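Local coordinates for mannose-6-phosphate isomerase (Helicobacter pylori, PDB 2QH5), which probably makes GDP-mannose from alpha-D-mannose 1-phosphate and GTP through its N-terminal nucleotidyltransferase domain, the part of the longer protein present in this chain, at residues Glu68-Lys71 against Asn72-Asn76; Pro170-Asp173 against Lys174-Phe178; Glu221-Tyr224 against Phe225-Lys228; Glu242-Ser245 against Ile246-Leu250. All blocks are in the same frame, centred on the assembly; numbering follows the deposited sequence.

Contact 1. Residues Glu68-Lys71 against Asn72-Asn76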
# COMPACT_ATOMS: atom_id res chain seq x y z
N GLU A 68 5.43 -10.55 -16.95
CA GLU A 68 6.70 -11.01 -17.51
C GLU A 68 7.82 -10.97 -16.48
O GLU A 68 8.66 -11.88 -16.43
CB GLU A 68 7.09 -10.15 -18.72
CG GLU A 68 8.14 -10.77 -19.63
CD GLU A 68 8.30 -10.01 -20.93
OE1 GLU A 68 7.90 -10.56 -21.98
OE2 GLU A 68 8.79 -8.86 -20.91
N GLU A 69 7.83 -9.92 -15.65
CA GLU A 69 8.93 -9.69 -14.71
C GLU A 69 8.88 -10.56 -13.46
O GLU A 69 9.88 -10.67 -12.74
CB GLU A 69 9.00 -8.22 -14.34
CG GLU A 69 9.69 -7.40 -15.40
CD GLU A 69 9.65 -5.92 -15.13
OE1 GLU A 69 9.62 -5.15 -16.10
OE2 GLU A 69 9.65 -5.52 -13.94
N ILE A 70 7.74 -11.18 -13.21
CA ILE A 70 7.59 -12.09 -12.07
C ILE A 70 7.26 -13.51 -12.51
O ILE A 70 6.64 -14.28 -11.77
CB ILE A 70 6.53 -11.58 -11.04
CG1 ILE A 70 5.17 -11.38 -11.70
CG2 ILE A 70 7.01 -10.30 -10.38
CD1 ILE A 70 4.00 -11.57 -10.76
N LYS A 71 7.67 -13.87 -13.73
CA LYS A 71 7.47 -15.22 -14.24
C LYS A 71 8.37 -16.22 -13.51
O LYS A 71 7.96 -17.35 -13.23
CB LYS A 71 7.69 -15.27 -15.75
CG LYS A 71 7.19 -16.55 -16.45
CD LYS A 71 5.67 -16.57 -16.60
CE LYS A 71 4.99 -17.43 -15.53
NZ LYS A 71 3.51 -17.34 -15.60
N ASN A 72 9.59 -15.79 -13.20
CA ASN A 72 10.54 -16.58 -12.41
C ASN A 72 10.08 -16.79 -10.97
O ASN A 72 10.32 -17.84 -10.38
CB ASN A 72 11.92 -15.90 -12.40
CG ASN A 72 12.77 -16.25 -13.61
OD1 ASN A 72 12.33 -16.96 -14.52
ND2 ASN A 72 13.99 -15.74 -13.64
N GLU A 73 9.40 -15.78 -10.43
CA GLU A 73 9.10 -15.70 -9.00
C GLU A 73 7.88 -16.52 -8.54
O GLU A 73 7.79 -16.90 -7.37
CB GLU A 73 8.94 -14.24 -8.58
CG GLU A 73 9.91 -13.26 -9.24
CD GLU A 73 11.25 -13.14 -8.53
OE1 GLU A 73 11.37 -13.61 -7.38
OE2 GLU A 73 12.19 -12.57 -9.13
N ILE A 74 6.95 -16.80 -9.46
CA ILE A 74 5.76 -17.60 -9.13
C ILE A 74 6.10 -19.09 -9.02
O ILE A 74 5.94 -19.85 -9.98
CB ILE A 74 4.60 -17.40 -10.15
CG1 ILE A 74 4.34 -15.91 -10.39
CG2 ILE A 74 3.32 -18.08 -9.66
CD1 ILE A 74 3.54 -15.62 -11.65
N LYS A 75 6.59 -19.48 -7.85
CA LYS A 75 6.86 -20.89 -7.56
C LYS A 75 5.80 -21.39 -6.59
O LYS A 75 5.94 -21.24 -5.37
CB LYS A 75 8.27 -21.07 -6.97
CG LYS A 75 9.40 -20.52 -7.84
CD LYS A 75 10.66 -21.38 -7.75
CE LYS A 75 10.55 -22.62 -8.64
NZ LYS A 75 11.77 -23.48 -8.57
N ASN A 76 4.74 -21.98 -7.15
CA ASN A 76 3.55 -22.41 -6.40
C ASN A 76 2.78 -21.26 -5.72
O ASN A 76 1.89 -21.51 -4.90
CB ASN A 76 3.88 -23.53 -5.40
CG ASN A 76 3.99 -24.90 -6.05
OD1 ASN A 76 3.73 -25.07 -7.25
ND2 ASN A 76 4.39 -25.89 -5.26
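The carbonyl of Ile70 faces back onto Glu73 and Ile74 in a turn that follows helix 63-69 and leads towards strand 78-84, within the beta-alpha-beta crossover that joins parallel strands 53-59 and 78-84. The CA atoms of Ile70 and Glu73 come within 5.0 Å. Two backbone bonds converge on the one oxygen, both weak: Glu73 N reaches Ile70 O at 3.4 Å, and Ile74 N does so along a bent path of 140°. Ile74 is itself the centre of an inverse gamma turn, spanned by a weak bond from Lys75 N to Glu73 O, and this redirects the chain as it leaves. Among the side chains, Ile70 holds CG1 between its backbone N and carbonyl carbon (chi1 57°), with CD1 reaching the methyl CD1 of Ile74 at 4.2 Å; the two aliphatic branches meet at a slant. Glu73 lays its CG methylene alongside Ile70, 3.8 Å from Ile70 CA, then bends at chi2 (-86°). Helix 39-48 covers this side, with Phe40 against Ile70 and Phe44 against Glu73. Glu69 points away, its OE2 hydrogen-bonded to Ser38 OG. The gamma branch of Ile74 also packs on the shared acceptor, CG1 lying 3.1 Å from Ile70 O.

Contact 2. Residues Pro170-Asp173 against Lys174-Phe178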
# COMPACT_ATOMS: atom_id res chain seq x y z
N PRO A 170 3.22 18.86 4.25
CA PRO A 170 3.14 20.16 4.91
C PRO A 170 3.87 21.24 4.11
O PRO A 170 4.53 20.93 3.11
CB PRO A 170 3.84 19.92 6.25
CG PRO A 170 4.85 18.85 5.95
CD PRO A 170 4.32 18.03 4.80
N SER A 171 3.75 22.50 4.52
CA SER A 171 4.51 23.58 3.90
C SER A 171 5.99 23.44 4.28
O SER A 171 6.32 22.83 5.29
CB SER A 171 3.96 24.95 4.31
OG SER A 171 3.92 25.10 5.72
N LEU A 172 6.88 24.00 3.45
CA LEU A 172 8.33 23.90 3.69
C LEU A 172 8.77 24.62 4.97
O LEU A 172 9.88 24.41 5.47
CB LEU A 172 9.12 24.37 2.46
CG LEU A 172 10.63 24.08 2.35
CD1 LEU A 172 10.98 22.65 2.76
CD2 LEU A 172 11.13 24.37 0.95
N ASP A 173 7.89 25.46 5.50
CA ASP A 173 8.06 26.08 6.81
C ASP A 173 7.85 25.04 7.90
O ASP A 173 8.66 24.91 8.82
CB ASP A 173 7.07 27.22 6.98
CG ASP A 173 6.87 28.02 5.71
OD1 ASP A 173 5.79 27.90 5.10
OD2 ASP A 173 7.81 28.74 5.31
N LYS A 174 6.75 24.29 7.77
CA LYS A 174 6.39 23.24 8.72
C LYS A 174 7.35 22.06 8.68
O LYS A 174 7.64 21.46 9.71
CB LYS A 174 4.96 22.77 8.46
CG LYS A 174 3.87 23.78 8.81
CD LYS A 174 3.68 23.88 10.31
CE LYS A 174 2.52 24.80 10.65
NZ LYS A 174 2.27 24.82 12.12
N ALA A 175 7.85 21.74 7.49
CA ALA A 175 8.75 20.60 7.28
C ALA A 175 10.14 20.83 7.89
O ALA A 175 10.86 19.87 8.19
CB ALA A 175 8.88 20.29 5.79
N ILE A 176 10.50 22.09 8.07
CA ILE A 176 11.77 22.46 8.66
C ILE A 176 11.58 22.70 10.16
O ILE A 176 12.51 22.54 10.95
CB ILE A 176 12.40 23.69 7.93
CG1 ILE A 176 13.71 23.29 7.23
CG2 ILE A 176 12.55 24.91 8.86
CD1 ILE A 176 13.51 22.74 5.83
N GLU A 177 10.35 23.06 10.54
CA GLU A 177 10.00 23.27 11.94
C GLU A 177 9.87 21.94 12.68
O GLU A 177 10.26 21.82 13.84
CB GLU A 177 8.69 24.06 12.04
CG GLU A 177 8.45 24.70 13.39
CD GLU A 177 7.40 25.79 13.33
OE1 GLU A 177 6.34 25.58 12.69
OE2 GLU A 177 7.63 26.86 13.93
N PHE A 178 9.33 20.93 11.99
CA PHE A 178 9.20 19.58 12.53
C PHE A 178 10.52 18.81 12.39
O PHE A 178 10.65 17.70 12.92
CB PHE A 178 8.06 18.82 11.85
CG PHE A 178 6.69 19.43 12.07
CD1 PHE A 178 6.38 20.07 13.26
CD2 PHE A 178 5.71 19.32 11.09
CE1 PHE A 178 5.11 20.63 13.46
CE2 PHE A 178 4.45 19.87 11.28
CZ PHE A 178 4.15 20.52 12.47
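Pro170 and Lys174 meet through their beta carbons, CB to CB at 3.8 Å, where the chain enters helix 172-181. The rigid proline ring also turns CG towards the methyl of Ala175, though at a looser 4.3 Å. Lys174 places CG beside its backbone N (chi1 -70°), which brings that methylene 3.4 Å from Ser171 OG; a bend at chi2 then carries the rest of the chain away, extended to NZ. Ser171 holds its hydroxyl between its own N and carbonyl carbon, and in this rotamer OG also makes a weak hydrogen bond to Asp173 OD1. On another side of the turn, Leu172 swings CG opposite its backbone N (chi1 -167°), bringing CD1 to within 4.0 Å of Ile176 CD1. The two branched chains pass at an angle, and Ile176 does so with an unusual first torsion of -115°, away from a staggered value. Behind them the backbone closes the first turns: Ala175 N bonds Ser171 O at 2.9 Å, and Glu177 N bonds Asp173 O at 3.0 Å. Ala175 is buried, facing Tyr154 of strand 153-156 and Thr150, while further on Phe178 stacks on Phe184. Pro170, Ala175 and Phe178 thus pack on the strands, Leu172 and Ile176 reach the loop at Thr150 and Pro148, and the polar side chains are exposed; the carboxylate of Asp173, near the helix start, would probably interact favourably with the helix dipole.

Contact 3. Residues Glu221-Tyr224 against Phe225-Lys228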
# COMPACT_ATOMS: atom_id res chain seq x y z
N GLU A 221 -15.39 -7.47 -13.42
CA GLU A 221 -15.46 -8.68 -14.24
C GLU A 221 -14.11 -9.36 -14.29
O GLU A 221 -13.09 -8.70 -14.12
CB GLU A 221 -15.94 -8.36 -15.67
CG GLU A 221 -17.16 -7.47 -15.78
CD GLU A 221 -17.85 -7.56 -17.13
OE1 GLU A 221 -18.76 -6.74 -17.38
OE2 GLU A 221 -17.48 -8.45 -17.93
N ASN A 222 -14.11 -10.66 -14.56
CA ASN A 222 -12.89 -11.47 -14.60
C ASN A 222 -12.46 -11.96 -15.99
O ASN A 222 -13.29 -12.28 -16.83
CB ASN A 222 -13.02 -12.67 -13.68
CG ASN A 222 -13.17 -12.27 -12.24
OD1 ASN A 222 -14.08 -12.72 -11.56
ND2 ASN A 222 -12.27 -11.41 -11.76
N ALA A 223 -11.14 -12.02 -16.20
CA ALA A 223 -10.56 -12.58 -17.41
C ALA A 223 -9.69 -13.78 -17.05
O ALA A 223 -8.54 -13.64 -16.64
CB ALA A 223 -9.75 -11.52 -18.14
N TYR A 224 -10.27 -14.98 -17.19
CA TYR A 224 -9.59 -16.21 -16.81
C TYR A 224 -8.63 -16.70 -17.88
O TYR A 224 -7.72 -17.48 -17.61
CB TYR A 224 -10.60 -17.29 -16.44
CG TYR A 224 -11.25 -17.05 -15.10
CD1 TYR A 224 -10.65 -17.51 -13.93
CD2 TYR A 224 -12.46 -16.36 -15.00
CE1 TYR A 224 -11.23 -17.29 -12.69
CE2 TYR A 224 -13.05 -16.14 -13.76
CZ TYR A 224 -12.43 -16.60 -12.60
OH TYR A 224 -12.99 -16.40 -11.36
N PHE A 225 -8.84 -16.23 -19.11
CA PHE A 225 -7.84 -16.38 -20.16
C PHE A 225 -6.64 -15.50 -19.78
O PHE A 225 -6.70 -14.78 -18.78
CB PHE A 225 -8.43 -16.00 -21.54
CG PHE A 225 -9.08 -14.64 -21.57
CD1 PHE A 225 -10.41 -14.47 -21.19
CD2 PHE A 225 -8.37 -13.52 -21.98
CE1 PHE A 225 -11.00 -13.23 -21.21
CE2 PHE A 225 -8.96 -12.28 -22.00
CZ PHE A 225 -10.27 -12.14 -21.61
N PHE A 226 -5.57 -15.56 -20.56
CA PHE A 226 -4.24 -15.07 -20.15
C PHE A 226 -3.71 -16.02 -19.08
O PHE A 226 -2.69 -15.75 -18.44
CB PHE A 226 -4.26 -13.65 -19.57
CG PHE A 226 -4.88 -12.62 -20.47
CD1 PHE A 226 -4.64 -12.63 -21.84
CD2 PHE A 226 -5.67 -11.61 -19.94
CE1 PHE A 226 -5.22 -11.66 -22.66
CE2 PHE A 226 -6.24 -10.64 -20.75
CZ PHE A 226 -6.01 -10.66 -22.11
N GLU A 227 -4.41 -17.14 -18.91
CA GLU A 227 -4.18 -18.14 -17.86
C GLU A 227 -4.43 -17.69 -16.42
O GLU A 227 -5.18 -18.35 -15.70
CB GLU A 227 -2.81 -18.84 -18.02
CG GLU A 227 -2.65 -19.59 -19.36
CD GLU A 227 -3.75 -20.63 -19.63
OE1 GLU A 227 -4.64 -20.84 -18.78
OE2 GLU A 227 -3.71 -21.24 -20.72
N LYS A 228 -3.81 -16.58 -16.00
CA LYS A 228 -4.11 -15.96 -14.71
C LYS A 228 -5.54 -15.42 -14.66
O LYS A 228 -6.04 -14.85 -15.64
CB LYS A 228 -3.15 -14.80 -14.44
CG LYS A 228 -1.76 -15.19 -14.01
CD LYS A 228 -1.70 -15.57 -12.54
CE LYS A 228 -0.30 -15.99 -12.17
NZ LYS A 228 -0.30 -17.21 -11.33
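Ala223 presents its methyl to one face of the Phe225 ring in a CH-pi contact. CB stands 3.9 Å from the Phe225 ring centroid, 26° off the normal, and is displaced towards the rim; its closest ring atom is Phe225 CZ, at 3.6 Å. Two residues apart, the pair can meet because Phe225 folds its ring back, CG lying between the backbone N and carbonyl carbon (chi1 53°). Phe226 adds a looser approach, its CD2 coming 4.5 Å from Ala223 CB. The two phenyl rings also lean on each other: Phe225 CD2 sits 3.5 Å above the centre of the Phe226 ring, while Phe226 CE1 lies in the plane of the Phe225 ring at its edge. Beyond this shell, Phe64 meets Phe226 edge-to-face and ties the loop to the body of the domain. No hydrogen bond joins 221-224 to 225-228; Phe226 and Glu227 both have positive phi, and the backbone path around Phe226 is doubtful. What positions Ala223 is the neighbouring strand, since its backbone is hydrogen-bonded to Ile230, and Asn222 ND2 adds a bond to Ile230 O. Lys228, at the far end of the loop, packs on Ile74. Antiparallel strands 221-223 and 230-233 with this connection make a beta hairpin, attached to the main sheet through the parallel pairing of 230-233 with 78-84.

Contact 4. Residues Glu242-Ser245 against Ile246-Leu250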
# COMPACT_ATOMS: atom_id res chain seq x y z
N GLU A 242 -13.94 9.77 -6.79
CA GLU A 242 -13.10 10.87 -6.35
C GLU A 242 -11.66 10.40 -6.23
O GLU A 242 -11.39 9.38 -5.58
CB GLU A 242 -13.58 11.45 -5.02
CG GLU A 242 -12.79 12.68 -4.60
CD GLU A 242 -13.39 13.41 -3.40
OE1 GLU A 242 -14.37 12.91 -2.80
OE2 GLU A 242 -12.86 14.49 -3.07
N ASP A 243 -10.75 11.12 -6.87
CA ASP A 243 -9.33 10.83 -6.80
C ASP A 243 -8.81 11.30 -5.45
O ASP A 243 -8.77 12.51 -5.19
CB ASP A 243 -8.60 11.53 -7.94
CG ASP A 243 -7.13 11.16 -8.01
OD1 ASP A 243 -6.39 11.48 -7.06
OD2 ASP A 243 -6.72 10.55 -9.02
N MET A 244 -8.42 10.35 -4.59
CA MET A 244 -7.95 10.66 -3.24
C MET A 244 -6.98 9.63 -2.69
O MET A 244 -7.18 8.43 -2.86
CB MET A 244 -9.14 10.79 -2.29
CG MET A 244 -8.75 11.25 -0.90
SD MET A 244 -10.18 11.78 0.02
CE MET A 244 -10.55 13.33 -0.80
N SER A 245 -6.04 10.14 -1.90
CA SER A 245 -5.01 9.37 -1.23
C SER A 245 -5.48 8.75 0.06
O SER A 245 -6.31 9.30 0.73
CB SER A 245 -3.87 10.29 -0.90
OG SER A 245 -2.70 9.55 -0.88
N ILE A 246 -4.91 7.61 0.43
CA ILE A 246 -5.31 7.02 1.70
C ILE A 246 -4.91 7.90 2.89
O ILE A 246 -5.60 7.95 3.92
CB ILE A 246 -4.75 5.58 1.84
CG1 ILE A 246 -5.41 4.85 3.01
CG2 ILE A 246 -3.24 5.60 1.96
CD1 ILE A 246 -6.92 4.75 2.88
N ASP A 247 -3.81 8.64 2.71
CA ASP A 247 -3.28 9.52 3.73
C ASP A 247 -4.24 10.65 4.00
O ASP A 247 -4.41 11.05 5.14
CB ASP A 247 -1.91 10.07 3.30
CG ASP A 247 -0.99 8.98 2.77
OD1 ASP A 247 -1.21 8.49 1.64
OD2 ASP A 247 -0.02 8.63 3.47
N ILE A 248 -4.87 11.16 2.95
CA ILE A 248 -5.84 12.25 3.09
C ILE A 248 -7.19 11.72 3.54
O ILE A 248 -7.81 12.26 4.46
CB ILE A 248 -5.96 13.06 1.76
CG1 ILE A 248 -4.67 13.85 1.51
CG2 ILE A 248 -7.16 14.00 1.80
CD1 ILE A 248 -4.46 14.27 0.06
N ALA A 249 -7.64 10.63 2.90
CA ALA A 249 -8.95 10.02 3.15
C ALA A 249 -9.13 9.50 4.56
O ALA A 249 -10.20 9.65 5.16
CB ALA A 249 -9.20 8.89 2.15
N LEU A 250 -8.08 8.89 5.10
CA LEU A 250 -8.23 8.08 6.30
C LEU A 250 -7.18 8.33 7.37
O LEU A 250 -7.51 8.50 8.54
CB LEU A 250 -8.25 6.60 5.92
CG LEU A 250 -8.43 5.55 7.01
CD1 LEU A 250 -9.72 5.78 7.79
CD2 LEU A 250 -8.40 4.17 6.39
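Met244 lays its thioether against Ala249 where an extended segment turns into helix 246-251, with Ser245 at the N-cap position. The methionine runs out nearly straight, CG opposite its backbone N (chi1 -174°), and comes alongside the first helical turn; SD rests 3.7 Å from Ala249 CB, and only then does chi3 bend the terminal methyl aside. Ile248 flanks the same sulfur with its CG2 branch, 4.1 Å from Met244 SD, while its other branch reaches back to the serine, Ile248 CD1 lying 4.1 Å from Ser245 CB. Ser245 and Asp247 face one another through polar atoms: Ser245 OG lies 3.1 Å from Asp247 OD1, and Thr90 OG1 is a further, weak partner of that hydroxyl. The serine side chain makes no capping bond. Its carbonyl starts the helix instead, receiving Ala249 N at 2.9 Å in a nearly straight bond of 166°, with a weak second donor in Ile248 N. The helix then widens into a pi-type turn at 247-250. Ile246 and Leu250 pack on Phe198 of helix 195-205, and Ala249 on Ala91 of helix 90-99, so the turn is wedged between elements of the nucleotidyltransferase domain. At the helix start, the amide N of Ile246 is taken up by Thr90 OG1.

All four contacts are local turns of one nucleotidyltransferase domain, yet they differ with depth. The centre of contact 4 lies about 12 Å from the chain's centre, the nearest of the four, and it is partly buried, as is contact 1; contacts 2 and 3 are surface features. Contacts 2 and 4 both open a helix, with at least one N-H to carbonyl bond of normal strength in each, whereas contact 1 follows a helix with only weak ones and contact 3, lacking any between its segments, meets through methyl and aromatic packing. Contacts 1 and 3 touch directly, Ile74 CD1 lying 3.9 Å from Lys228 CE, and precede strands 78-84 and 230-233, which pair in the sheet. Contact 2 sits across the chain's centre from both.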